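Local coordinates for putative thioesterase (Novosphingobium aromaticivorans, PDB 3CJY), which probably hydrolyses acyl-CoA thioesters with a double hotdog fold and binds a calcium ion, at residues Gly28-Ala33 with Leu136-Asp141; Val56-Leu61 with Gly104-Met109; Phe63-Pro68 with Asp96-Phe101; Ala179-Phe184 with Leu209-Ala214; Cys220-Ile225 with Gly236-Trp241. All blocks are in the same frame, centred on the assembly; numbering follows the deposited sequence.

Interaction 1 (Gly28-Ala33 with Leu136-Asp141); sequences GPPGHA and LPAQDD
Asp140 holds CG anti to its backbone N (chi1 -177°), while Gln139 turns CG beside its own backbone N and bends at chi2 (-73°), which turns CD back toward Gly28. The carboxylate of Asp140 takes the N-H of Gly31 on the anti lone pair of OD2, with Gly31 N to Asp140 OD2 at 2.7 Å. The other oxygen, OD1, accepts from the backbone N of Asn142, so both ends of the group are engaged. Gly31 N belongs to a type II beta turn, Pro29 to His32, closed by His32 N on Pro29 O at 2.8 Å; the turn lies between the short strands 26-27 and 34-35, and the partner loop comes from the C-terminal thioesterase region of the same chain. Gly28 is gripped at both its polar atoms: its N reaches Gln139 OE1 at 3.0 Å, standing above the amide plane, and its O receives Asp140 N at 2.8 Å. The backbone angles of Gly28 and Gly31 would press a CB against the preceding carbonyl, which calls for glycine at both. Pro30 adds an apolar edge, its CD lying 4.3 Å from Ala138 CB.

Interaction 2 (Val56-Leu61 with Gly104-Met109); sequences VVQGSL and GISLGM
Val57 N and Gln58 N both point at Ser106 O, the first in a sound hydrogen bond of 2.8 Å, the second in a weak one of 3.3 Å from Gln58 N to that same oxygen. The other backbone bonds are regular: Ser106 N gives to Gln58 O, and Ser60 and Gly104 exchange N-H and C=O in both directions. Two residues facing one make a classic beta bulge, set where strand 56-63 turns a corner at Val57 in this antiparallel pairing of the N-terminal hotdog region. Among side chains, Gln58 NE2 donates to Ser106 OG at 2.8 Å, the hydroxyl lying close to the amide plane. Gln58 reaches it by placing CG between its backbone N and carbonyl carbon (chi1 66°) and bending once more at chi2. The same NE2 also bonds Gln62 OE1 of the second subunit, so one amide serves both the strand pair and the dimer interface. An alanine in place of Gln58 would probably leave Ser106 OG and that Gln62 without this shared donor. Apolar contacts lie on the face bearing Val56, Ile105 and Leu107, which helix 37-52 packs against through Leu45. Val56 CG2 meets both Ile105 CG2 and Leu107 CD2, each at 3.9 Å. Gly59 sits opposite Ile105, where a CB would come tight against Ile105 CG1.

Interaction 3 (Phe63-Pro68 with Asp96-Phe101); sequences FVSFTP and DGRLVF
Arg98, first residue of strand 98-107, reaches across to Ser65 and Phe66; the strand pairs antiparallel with strand 56-63 in the N-terminal hotdog region, and segment 63-68 is the chain leaving that neighbour. The arginine runs straight through CG, anti to its backbone N (chi1 178°), and on to CD, then bends at chi3. Its guanidinium presents its edge to the partner: NH2 donates to Phe66 O at 3.0 Å, the acceptor in the guanidinium plane, while a long 3.3 Å bond from NE to Ser65 OG holds for one of two serine conformers. An alanine here would probably leave the Phe66 carbonyl without its NH2 donor, and the loop less firmly tied to the strand. Leu99 meets Val64 next, CD2 to Val64 CG2 at 4.0 Å, the two side chains crossing obliquely; Leu80 of the second subunit packs on both. Val100 follows with two roles. Its carbonyl oxygen accepts Val64 N at 2.8 Å and Ser65 N at 3.2 Å, both donors coming from the same face of the carbonyl plane. Its side chain crosses that of Thr67 at about a right angle, CG2 lying 3.5 Å from Thr67 OG1. Val100 also forms a classic beta bulge with Phe101, the pair facing Gly93 on strand 87-95. Phe101 lies opposite Phe63, where its CB approaches Phe63 CD1 at 4.3 Å.

Interaction 4 (Ala179-Phe184 with Leu209-Ala214); sequences ASLAMF and LRITGA
Leu181 and Ala182 present helix 178-185 to strand 203-211 without any hydrogen bond between the segments; within the helix Met183 N gives to Ala179 O, and Phe184 N to Ser180 O, each at 3.0 Å. The helix rides over the strand in the C-terminal hotdog region, a helix laid on an antiparallel sheet; the axes of segments 179-184 and 209-211 approach to 9.3 Å, with their directions 142° apart. Leu209 does most of the filling from the strand. Its CG stands anti to the backbone N (chi1 -167°), and its two methyl groups spread over the helix backbone. CD2 presses on Ala182, 3.7 Å from Ala182 CA and 3.8 Å from Ala182 CB, while CD1 lies 4.0 Å from Leu181 O. The small side chain at Ala182 lets the leucine come this close to the helix. Helix 37-52 closes in from the N-terminal half, with Met41 and Ala42 touching Ala182 and Leu45 touching Leu209, so two helices meet here. Strand 203-211 pairs with strand 56-63, Leu209 with Gly59 and Ile211 with Val57 by backbone bonds. Leu181 reaches further along the segment: its CD1 approaches Ile211 CG2 at 4.4 Å and comes within 3.8 Å of Gly213 O.

Interaction 5 (Cys220-Ile225 with Gly236-Trp241); sequences CLCDMI and GQVTLW
Trp241 fits against Asp223 and Leu221 on one side of this antiparallel hairpin, its indole reaching over to the neighbouring strand. Trp241 CG stands beside its backbone N (chi1 -42°), and NE1 donates at 3.0 Å to the anti lone pair of Asp223 OD2, an oxygen that lies near the ring plane. Asp223 CB also lies at that ring edge. The other carboxylate oxygen, OD1, forms a salt bridge with Arg165, so the aspartate is held at both ends. Leu221 lies alongside the indole and points the same way, its CD2 meeting Trp241 CD1 at 3.7 Å. One ring face is met by Thr239 CG2 from within the same strand, 3.3 Å above the plane and displaced toward the rim. The opposite side of the sheet carries sulfur and aliphatic groups packed alongside one another. Val238 CG2 is the bump between two partners, 3.6 Å from Met224 CG, beside which it runs, and 4.0 Å from Cys222 SG. Leu240 fills the next hollow: its CB is 3.9 Å from Cys220 SG, and its CD2 touches Cys222 at CB. Backbone bonds in both directions join Leu221 to Trp241, Asp223 to Thr239 and Ile225 to Gln237. Strand 163-170 lies beyond 220-230 and strand 247-256 beyond 233-241, while helix 178-185 packs on the apolar side through Leu181, Phe184 and Ala185, and Pro122 from a loop meets Leu221, Asp223 and Trp241.

In the fold
Interactions 2, 4 and 5 are buried, interaction 3 is partly so, and interaction 1 is a surface contact, its centre about 18 Å from the chain centre. Interactions 2 and 3 share strand 98-107, and Leu61 CD2 meets Phe101 CB at 3.6 Å between them. Interaction 4 adjoins interaction 2 through backbone bonds between strands 56-63 and 203-211, which join the N- and C-terminal hotdog regions, and it touches interaction 5 where Phe184 and Leu181 meet Cys220 and Leu240. Chemistry follows place: contacts 1 and 3, which involve loops, mix backbone bonds with charged or amide side chains that hold backbone groups, strand pairs 2 and 5 combine backbone ladders with one amide or indole bond, and helix-on-sheet interaction 4 is apolar.

Interaction 1 (Gly28-Ala33 with Leu136-Asp141)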
# COMPACT_ATOMS: atom_id res chain seq x y z
N GLY A 28 -4.73 19.90 -11.37
CA GLY A 28 -3.50 20.65 -11.36
C GLY A 28 -3.69 22.11 -11.02
O GLY A 28 -4.79 22.64 -11.17
N PRO A 29 -2.61 22.74 -10.54
CA PRO A 29 -2.65 24.17 -10.32
C PRO A 29 -2.62 24.89 -11.66
O PRO A 29 -2.25 24.29 -12.69
CB PRO A 29 -1.38 24.45 -9.54
CG PRO A 29 -0.42 23.37 -9.94
CD PRO A 29 -1.26 22.18 -10.38
N PRO A 30 -3.01 26.15 -11.65
CA PRO A 30 -3.04 26.94 -12.87
C PRO A 30 -1.76 26.79 -13.64
O PRO A 30 -0.66 26.89 -13.09
CB PRO A 30 -3.20 28.35 -12.34
CG PRO A 30 -3.95 28.18 -11.04
CD PRO A 30 -3.37 26.93 -10.46
N GLY A 31 -1.92 26.48 -14.91
CA GLY A 31 -0.82 26.32 -15.81
C GLY A 31 -0.51 24.88 -16.04
O GLY A 31 0.30 24.52 -16.89
N HIS A 32 -1.17 24.05 -15.25
CA HIS A 32 -1.00 22.62 -15.32
C HIS A 32 -2.35 21.92 -15.29
O HIS A 32 -3.28 22.31 -14.56
CB HIS A 32 -0.13 22.13 -14.18
CG HIS A 32 1.13 22.90 -14.02
ND1 HIS A 32 1.16 24.19 -13.52
CD2 HIS A 32 2.42 22.60 -14.34
CE1 HIS A 32 2.40 24.64 -13.54
NE2 HIS A 32 3.18 23.69 -14.03
N ALA A 33 -2.44 20.89 -16.10
CA ALA A 33 -3.62 20.05 -16.19
C ALA A 33 -3.15 18.68 -16.62
O ALA A 33 -2.67 18.48 -17.76
CB ALA A 33 -4.57 20.60 -17.17
N LEU A 136 -10.06 24.24 -0.96
CA LEU A 136 -9.44 23.29 -1.87
C LEU A 136 -8.33 24.02 -2.64
O LEU A 136 -8.38 25.21 -2.86
CB LEU A 136 -10.44 22.69 -2.86
CG LEU A 136 -11.49 21.75 -2.26
CD1 LEU A 136 -12.54 21.42 -3.33
CD2 LEU A 136 -10.86 20.50 -1.72
N PRO A 137 -7.33 23.29 -3.08
CA PRO A 137 -6.30 24.02 -3.78
C PRO A 137 -6.76 24.60 -5.11
O PRO A 137 -7.64 24.05 -5.77
CB PRO A 137 -5.25 22.94 -4.03
CG PRO A 137 -5.97 21.72 -4.00
CD PRO A 137 -7.07 21.85 -3.03
N ALA A 138 -6.20 25.74 -5.46
CA ALA A 138 -6.52 26.37 -6.74
C ALA A 138 -6.18 25.40 -7.87
O ALA A 138 -5.18 24.72 -7.82
CB ALA A 138 -5.75 27.67 -6.91
N GLN A 139 -7.05 25.38 -8.87
CA GLN A 139 -6.92 24.49 -10.02
C GLN A 139 -6.96 25.29 -11.31
O GLN A 139 -7.60 26.33 -11.40
CB GLN A 139 -8.07 23.49 -10.03
CG GLN A 139 -8.09 22.54 -8.79
CD GLN A 139 -7.00 21.51 -8.85
OE1 GLN A 139 -7.08 20.56 -9.60
NE2 GLN A 139 -5.95 21.71 -8.04
N ASP A 140 -6.22 24.78 -12.27
CA ASP A 140 -6.22 25.33 -13.62
C ASP A 140 -7.67 25.28 -14.08
O ASP A 140 -8.38 24.36 -13.79
CB ASP A 140 -5.31 24.49 -14.51
CG ASP A 140 -5.18 25.03 -15.91
OD1 ASP A 140 -6.06 24.71 -16.75
OD2 ASP A 140 -4.20 25.76 -16.17
N ASP A 141 -8.12 26.27 -14.83
CA ASP A 141 -9.53 26.32 -15.26
C ASP A 141 -9.95 25.20 -16.21
O ASP A 141 -11.14 24.92 -16.39
CB ASP A 141 -9.90 27.71 -15.75
CG ASP A 141 -10.04 28.69 -14.59
OD1 ASP A 141 -9.98 28.24 -13.40
OD2 ASP A 141 -10.18 29.90 -14.86

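Interaction 2 (Val56-Leu61 with Gly104-Met109)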
# COMPACT_ATOMS: atom_id res chain seq x y z
N VAL A 56 -12.03 -6.43 -8.11
CA VAL A 56 -10.73 -6.14 -7.54
C VAL A 56 -10.74 -6.29 -6.05
O VAL A 56 -11.70 -5.93 -5.39
CB VAL A 56 -10.30 -4.68 -7.89
CG1 VAL A 56 -9.12 -4.22 -7.05
CG2 VAL A 56 -10.00 -4.56 -9.41
N VAL A 57 -9.66 -6.87 -5.53
CA VAL A 57 -9.39 -6.97 -4.10
C VAL A 57 -8.41 -5.89 -3.71
O VAL A 57 -8.57 -5.19 -2.73
CB VAL A 57 -8.85 -8.38 -3.71
CG1 VAL A 57 -8.24 -8.44 -2.32
CG2 VAL A 57 -9.88 -9.45 -3.97
N GLN A 58 -7.35 -5.72 -4.50
CA GLN A 58 -6.38 -4.67 -4.20
C GLN A 58 -5.58 -4.33 -5.39
O GLN A 58 -5.43 -5.14 -6.28
CB GLN A 58 -5.44 -5.07 -3.03
CG GLN A 58 -4.48 -6.22 -3.25
CD GLN A 58 -3.23 -5.89 -4.01
OE1 GLN A 58 -2.73 -4.76 -3.95
NE2 GLN A 58 -2.70 -6.88 -4.73
N GLY A 59 -5.03 -3.14 -5.41
CA GLY A 59 -4.12 -2.78 -6.50
C GLY A 59 -3.08 -1.75 -6.05
O GLY A 59 -3.30 -0.98 -5.12
N SER A 60 -1.92 -1.81 -6.68
CA SER A 60 -0.89 -0.81 -6.45
C SER A 60 -0.44 -0.31 -7.79
O SER A 60 -0.30 -1.09 -8.73
CB SER A 60 0.31 -1.35 -5.67
OG SER A 60 -0.09 -1.78 -4.36
N LEU A 61 -0.23 1.00 -7.88
CA LEU A 61 0.19 1.62 -9.15
C LEU A 61 1.31 2.60 -8.88
O LEU A 61 1.22 3.38 -7.92
CB LEU A 61 -1.03 2.30 -9.76
CG LEU A 61 -1.02 3.06 -11.10
CD1 LEU A 61 -2.41 3.12 -11.66
CD2 LEU A 61 -0.44 4.46 -10.92
N GLY A 104 0.01 -3.50 -10.36
CA GLY A 104 -0.25 -4.90 -10.00
C GLY A 104 -1.57 -4.94 -9.24
O GLY A 104 -1.79 -4.16 -8.32
N ILE A 105 -2.45 -5.80 -9.68
CA ILE A 105 -3.81 -5.91 -9.18
C ILE A 105 -4.22 -7.36 -8.92
O ILE A 105 -3.90 -8.27 -9.71
CB ILE A 105 -4.78 -5.31 -10.25
CG1 ILE A 105 -4.41 -3.85 -10.56
CG2 ILE A 105 -6.26 -5.41 -9.78
CD1 ILE A 105 -5.16 -3.24 -11.68
N SER A 106 -4.86 -7.58 -7.77
CA SER A 106 -5.40 -8.88 -7.39
C SER A 106 -6.91 -8.78 -7.49
O SER A 106 -7.49 -7.78 -7.10
CB SER A 106 -5.07 -9.25 -5.94
OG SER A 106 -3.69 -9.26 -5.75
N LEU A 107 -7.50 -9.85 -8.02
CA LEU A 107 -8.94 -9.93 -8.26
C LEU A 107 -9.48 -11.24 -7.75
O LEU A 107 -8.80 -12.24 -7.75
CB LEU A 107 -9.26 -9.77 -9.75
CG LEU A 107 -8.63 -8.53 -10.40
CD1 LEU A 107 -7.32 -8.92 -11.12
CD2 LEU A 107 -9.60 -7.87 -11.38
N GLY A 108 -10.71 -11.19 -7.26
CA GLY A 108 -11.35 -12.40 -6.77
C GLY A 108 -12.54 -12.10 -5.91
O GLY A 108 -12.75 -10.97 -5.45
N MSE A 109 -13.30 -13.15 -5.68
CA MSE A 109 -14.48 -13.04 -4.88
C MSE A 109 -14.90 -14.47 -4.61
O MSE A 109 -15.26 -15.20 -5.53
CB MSE A 109 -15.55 -12.23 -5.63
CG MSE A 109 -16.70 -11.83 -4.72
SE MSE A 109 -18.29 -11.08 -5.63
CE MSE A 109 -18.47 -12.46 -7.02

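Interaction 3 (Phe63-Pro68 with Asp96-Phe101)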
# COMPACT_ATOMS: atom_id res chain seq x y z
N PHE A 63 3.61 5.67 -10.39
CA PHE A 63 3.57 6.73 -11.40
C PHE A 63 4.98 6.98 -11.92
O PHE A 63 5.89 7.31 -11.14
CB PHE A 63 3.00 8.04 -10.86
CG PHE A 63 1.55 7.95 -10.42
CD1 PHE A 63 0.55 7.81 -11.37
CD2 PHE A 63 1.22 8.00 -9.09
CE1 PHE A 63 -0.77 7.73 -10.99
CE2 PHE A 63 -0.10 7.92 -8.70
CZ PHE A 63 -1.09 7.78 -9.65
N VAL A 64 5.14 6.87 -13.23
CA VAL A 64 6.42 7.00 -13.89
C VAL A 64 6.56 8.36 -14.52
O VAL A 64 7.61 8.98 -14.46
CB VAL A 64 6.60 5.89 -14.93
CG1 VAL A 64 7.95 6.04 -15.68
CG2 VAL A 64 6.48 4.48 -14.28
N SER A 65 5.47 8.81 -15.12
CA SER A 65 5.42 10.10 -15.82
C SER A 65 4.00 10.65 -15.86
O SER A 65 3.03 9.93 -15.61
CB SER A 65 5.96 9.96 -17.24
OG SER A 65 5.95 11.20 -17.91
N PHE A 66 3.90 11.92 -16.23
CA PHE A 66 2.62 12.63 -16.27
C PHE A 66 1.87 12.40 -17.57
O PHE A 66 2.46 12.20 -18.63
CB PHE A 66 2.80 14.17 -16.09
CG PHE A 66 2.98 14.61 -14.67
CD1 PHE A 66 1.89 14.77 -13.82
CD2 PHE A 66 4.24 14.91 -14.17
CE1 PHE A 66 2.04 15.19 -12.49
CE2 PHE A 66 4.41 15.32 -12.83
CZ PHE A 66 3.29 15.47 -12.00
N THR A 67 0.54 12.41 -17.44
CA THR A 67 -0.36 12.29 -18.58
C THR A 67 -1.09 13.65 -18.75
O THR A 67 -2.02 13.96 -18.03
CB THR A 67 -1.38 11.18 -18.41
OG1 THR A 67 -0.66 9.98 -18.12
CG2 THR A 67 -2.22 10.99 -19.68
N PRO A 68 -0.61 14.46 -19.68
CA PRO A 68 -1.23 15.75 -19.88
C PRO A 68 -2.68 15.68 -20.30
O PRO A 68 -3.14 14.73 -20.95
CB PRO A 68 -0.40 16.35 -21.04
CG PRO A 68 0.85 15.52 -21.11
CD PRO A 68 0.45 14.18 -20.66
N ASP A 96 1.51 7.50 -26.26
CA ASP A 96 2.40 7.59 -27.39
C ASP A 96 3.58 6.65 -27.17
O ASP A 96 4.70 6.95 -27.56
CB ASP A 96 2.91 9.02 -27.55
CG ASP A 96 1.83 9.98 -28.00
OD1 ASP A 96 0.81 9.51 -28.55
OD2 ASP A 96 2.01 11.22 -27.81
N GLY A 97 3.31 5.53 -26.52
CA GLY A 97 4.32 4.52 -26.30
C GLY A 97 5.16 4.76 -25.06
O GLY A 97 5.89 3.88 -24.64
N ARG A 98 5.05 5.96 -24.49
CA ARG A 98 5.80 6.32 -23.27
C ARG A 98 5.11 5.79 -22.03
O ARG A 98 3.93 5.99 -21.87
CB ARG A 98 5.92 7.86 -23.14
CG ARG A 98 6.67 8.32 -21.85
CD ARG A 98 6.76 9.87 -21.66
NE ARG A 98 5.56 10.52 -21.11
CZ ARG A 98 4.56 10.97 -21.86
NH1 ARG A 98 4.61 10.81 -23.18
NH2 ARG A 98 3.51 11.55 -21.31
N LEU A 99 5.86 5.12 -21.16
CA LEU A 99 5.27 4.60 -19.91
C LEU A 99 4.96 5.72 -18.93
O LEU A 99 5.83 6.52 -18.55
CB LEU A 99 6.22 3.62 -19.23
CG LEU A 99 5.69 2.80 -18.08
CD1 LEU A 99 4.56 1.86 -18.55
CD2 LEU A 99 6.81 2.02 -17.45
N VAL A 100 3.70 5.77 -18.51
CA VAL A 100 3.25 6.77 -17.54
C VAL A 100 2.93 6.13 -16.18
O VAL A 100 3.04 6.76 -15.13
CB VAL A 100 2.10 7.65 -18.07
CG1 VAL A 100 2.60 8.47 -19.27
CG2 VAL A 100 0.87 6.85 -18.43
N PHE A 101 2.58 4.85 -16.19
CA PHE A 101 2.35 4.09 -14.95
C PHE A 101 2.33 2.60 -15.21
O PHE A 101 2.14 2.16 -16.31
CB PHE A 101 1.07 4.55 -14.17
CG PHE A 101 -0.24 4.24 -14.84
CD1 PHE A 101 -0.74 2.96 -14.90
CD2 PHE A 101 -1.00 5.26 -15.37
CE1 PHE A 101 -1.94 2.70 -15.52
CE2 PHE A 101 -2.19 4.99 -16.02
CZ PHE A 101 -2.65 3.72 -16.07

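Interaction 4 (Ala179-Phe184 with Leu209-Ala214)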
# COMPACT_ATOMS: atom_id res chain seq x y z
N ALA A 179 -14.07 2.31 -8.84
CA ALA A 179 -13.58 3.51 -9.54
C ALA A 179 -13.70 4.73 -8.64
O ALA A 179 -12.72 5.48 -8.42
CB ALA A 179 -14.31 3.74 -10.84
N SER A 180 -14.87 4.90 -8.05
CA SER A 180 -15.11 6.02 -7.15
C SER A 180 -14.18 5.98 -5.95
O SER A 180 -13.64 6.98 -5.55
CB SER A 180 -16.58 6.08 -6.66
OG SER A 180 -17.43 6.39 -7.76
N LEU A 181 -14.03 4.81 -5.36
CA LEU A 181 -13.15 4.64 -4.18
C LEU A 181 -11.65 4.96 -4.53
O LEU A 181 -10.95 5.64 -3.81
CB LEU A 181 -13.34 3.23 -3.60
CG LEU A 181 -14.74 2.94 -3.01
CD1 LEU A 181 -14.90 1.45 -2.73
CD2 LEU A 181 -15.00 3.83 -1.77
N ALA A 182 -11.21 4.50 -5.71
CA ALA A 182 -9.86 4.76 -6.14
C ALA A 182 -9.66 6.27 -6.26
O ALA A 182 -8.64 6.81 -5.91
CB ALA A 182 -9.57 4.06 -7.49
N MSE A 183 -10.67 6.96 -6.78
CA MSE A 183 -10.56 8.40 -6.99
C MSE A 183 -10.51 9.12 -5.62
O MSE A 183 -9.69 10.00 -5.39
CB MSE A 183 -11.67 8.89 -7.93
CG MSE A 183 -11.23 8.62 -9.36
SE MSE A 183 -12.54 9.09 -10.75
CE MSE A 183 -13.55 7.72 -10.50
N PHE A 184 -11.41 8.74 -4.71
CA PHE A 184 -11.46 9.39 -3.40
C PHE A 184 -10.23 9.12 -2.54
O PHE A 184 -9.83 9.94 -1.69
CB PHE A 184 -12.74 8.99 -2.65
CG PHE A 184 -14.01 9.56 -3.24
CD1 PHE A 184 -13.98 10.69 -4.05
CD2 PHE A 184 -15.25 9.06 -2.85
CE1 PHE A 184 -15.19 11.30 -4.48
CE2 PHE A 184 -16.45 9.64 -3.32
CZ PHE A 184 -16.39 10.74 -4.16
N LEU A 209 -4.66 0.78 -3.26
CA LEU A 209 -6.10 0.66 -2.84
C LEU A 209 -6.43 -0.79 -2.45
O LEU A 209 -6.05 -1.74 -3.17
CB LEU A 209 -7.04 1.10 -3.97
CG LEU A 209 -8.50 1.33 -3.59
CD1 LEU A 209 -8.65 2.59 -2.74
CD2 LEU A 209 -9.41 1.37 -4.83
N ARG A 210 -7.11 -0.94 -1.31
CA ARG A 210 -7.57 -2.25 -0.85
C ARG A 210 -9.08 -2.14 -0.64
O ARG A 210 -9.53 -1.43 0.25
CB ARG A 210 -6.85 -2.65 0.44
CG ARG A 210 -5.38 -2.63 0.27
CD ARG A 210 -4.59 -3.09 1.48
NE ARG A 210 -3.21 -2.76 1.23
CZ ARG A 210 -2.43 -3.47 0.42
NH1 ARG A 210 -2.90 -4.60 -0.11
NH2 ARG A 210 -1.18 -3.07 0.18
N ILE A 211 -9.85 -2.89 -1.43
CA ILE A 211 -11.30 -2.76 -1.37
C ILE A 211 -11.92 -3.90 -0.60
O ILE A 211 -11.64 -5.07 -0.89
CB ILE A 211 -11.90 -2.77 -2.78
CG1 ILE A 211 -11.32 -1.59 -3.58
CG2 ILE A 211 -13.46 -2.73 -2.72
CD1 ILE A 211 -11.74 -1.60 -5.05
N THR A 212 -12.72 -3.57 0.41
CA THR A 212 -13.50 -4.59 1.13
C THR A 212 -14.92 -4.69 0.57
O THR A 212 -15.49 -5.78 0.45
CB THR A 212 -13.53 -4.34 2.66
OG1 THR A 212 -12.20 -4.50 3.17
CG2 THR A 212 -14.44 -5.32 3.40
N GLY A 213 -15.51 -3.57 0.20
CA GLY A 213 -16.86 -3.57 -0.33
C GLY A 213 -17.25 -2.27 -0.96
O GLY A 213 -16.60 -1.27 -0.76
N ALA A 214 -18.28 -2.32 -1.77
CA ALA A 214 -18.74 -1.15 -2.48
C ALA A 214 -20.01 -0.70 -1.84
O ALA A 214 -20.56 -1.35 -0.94
CB ALA A 214 -18.99 -1.45 -3.94

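Interaction 5 (Cys220-Ile225 with Gly236-Trp241)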
# COMPACT_ATOMS: atom_id res chain seq x y z
N CYS A 220 -19.25 9.72 1.07
CA CYS A 220 -18.13 8.89 1.48
C CYS A 220 -17.29 9.69 2.49
O CYS A 220 -16.96 10.87 2.22
CB CYS A 220 -17.32 8.51 0.26
SG CYS A 220 -15.77 7.63 0.65
N LEU A 221 -17.01 9.11 3.66
CA LEU A 221 -16.10 9.74 4.61
C LEU A 221 -14.68 9.34 4.16
O LEU A 221 -14.31 8.16 4.20
CB LEU A 221 -16.35 9.28 6.03
CG LEU A 221 -15.44 9.98 7.03
CD1 LEU A 221 -15.59 11.51 7.01
CD2 LEU A 221 -15.70 9.39 8.42
N CYS A 222 -13.92 10.38 3.80
CA CYS A 222 -12.53 10.28 3.32
C CYS A 222 -11.68 10.67 4.54
O CYS A 222 -11.49 11.83 4.88
CB CYS A 222 -12.32 11.18 2.11
SG CYS A 222 -10.62 11.23 1.56
N ASP A 223 -11.20 9.62 5.21
CA ASP A 223 -10.54 9.73 6.51
C ASP A 223 -9.04 9.47 6.40
O ASP A 223 -8.62 8.33 6.33
CB ASP A 223 -11.27 8.64 7.36
CG ASP A 223 -10.83 8.58 8.81
OD1 ASP A 223 -10.15 9.49 9.28
OD2 ASP A 223 -11.21 7.56 9.45
N MSE A 224 -8.28 10.56 6.40
CA MSE A 224 -6.86 10.61 6.07
C MSE A 224 -5.93 11.01 7.16
O MSE A 224 -6.25 11.80 8.07
CB MSE A 224 -6.66 11.63 4.91
CG MSE A 224 -7.44 11.31 3.66
SE MSE A 224 -7.30 12.49 2.18
CE MSE A 224 -8.38 13.90 2.91
N ILE A 225 -4.73 10.44 7.08
CA ILE A 225 -3.65 10.84 7.96
C ILE A 225 -2.35 10.94 7.18
O ILE A 225 -2.06 10.11 6.29
CB ILE A 225 -3.49 9.86 9.21
CG1 ILE A 225 -2.48 10.40 10.20
CG2 ILE A 225 -3.10 8.46 8.71
CD1 ILE A 225 -2.51 9.72 11.58
N GLY A 236 1.09 8.92 3.31
CA GLY A 236 -0.27 9.05 3.80
C GLY A 236 -1.05 7.77 3.65
O GLY A 236 -0.78 6.94 2.79
N GLN A 237 -2.05 7.67 4.52
CA GLN A 237 -3.00 6.59 4.54
C GLN A 237 -4.41 7.17 4.63
O GLN A 237 -4.66 8.22 5.26
CB GLN A 237 -2.76 5.70 5.75
CG GLN A 237 -1.44 4.90 5.65
CD GLN A 237 -0.23 5.68 6.02
OE1 GLN A 237 -0.26 6.37 7.01
NE2 GLN A 237 0.85 5.54 5.25
N VAL A 238 -5.31 6.42 4.04
CA VAL A 238 -6.76 6.80 3.95
C VAL A 238 -7.68 5.61 4.12
O VAL A 238 -7.36 4.49 3.70
CB VAL A 238 -7.09 7.52 2.61
CG1 VAL A 238 -6.77 6.62 1.39
CG2 VAL A 238 -8.53 8.01 2.57
N THR A 239 -8.77 5.85 4.83
CA THR A 239 -9.87 4.89 4.96
C THR A 239 -11.09 5.60 4.39
O THR A 239 -11.32 6.80 4.66
CB THR A 239 -10.13 4.46 6.41
OG1 THR A 239 -8.96 3.88 6.99
CG2 THR A 239 -11.29 3.46 6.52
N LEU A 240 -11.79 4.86 3.54
CA LEU A 240 -13.02 5.29 2.90
C LEU A 240 -14.19 4.54 3.51
O LEU A 240 -14.29 3.29 3.45
CB LEU A 240 -12.94 5.06 1.39
CG LEU A 240 -11.79 5.76 0.67
CD1 LEU A 240 -11.80 5.38 -0.83
CD2 LEU A 240 -11.89 7.28 0.83
N TRP A 241 -15.07 5.31 4.14
CA TRP A 241 -16.27 4.79 4.74
C TRP A 241 -17.52 5.27 4.02
O TRP A 241 -17.54 6.36 3.40
CB TRP A 241 -16.40 5.26 6.20
CG TRP A 241 -15.17 5.24 7.04
CD1 TRP A 241 -14.21 6.22 7.10
CD2 TRP A 241 -14.82 4.26 8.03
NE1 TRP A 241 -13.26 5.88 8.03
CE2 TRP A 241 -13.61 4.68 8.61
CE3 TRP A 241 -15.37 3.02 8.44
CZ2 TRP A 241 -12.96 3.94 9.60
CZ3 TRP A 241 -14.71 2.30 9.45
CH2 TRP A 241 -13.51 2.75 9.99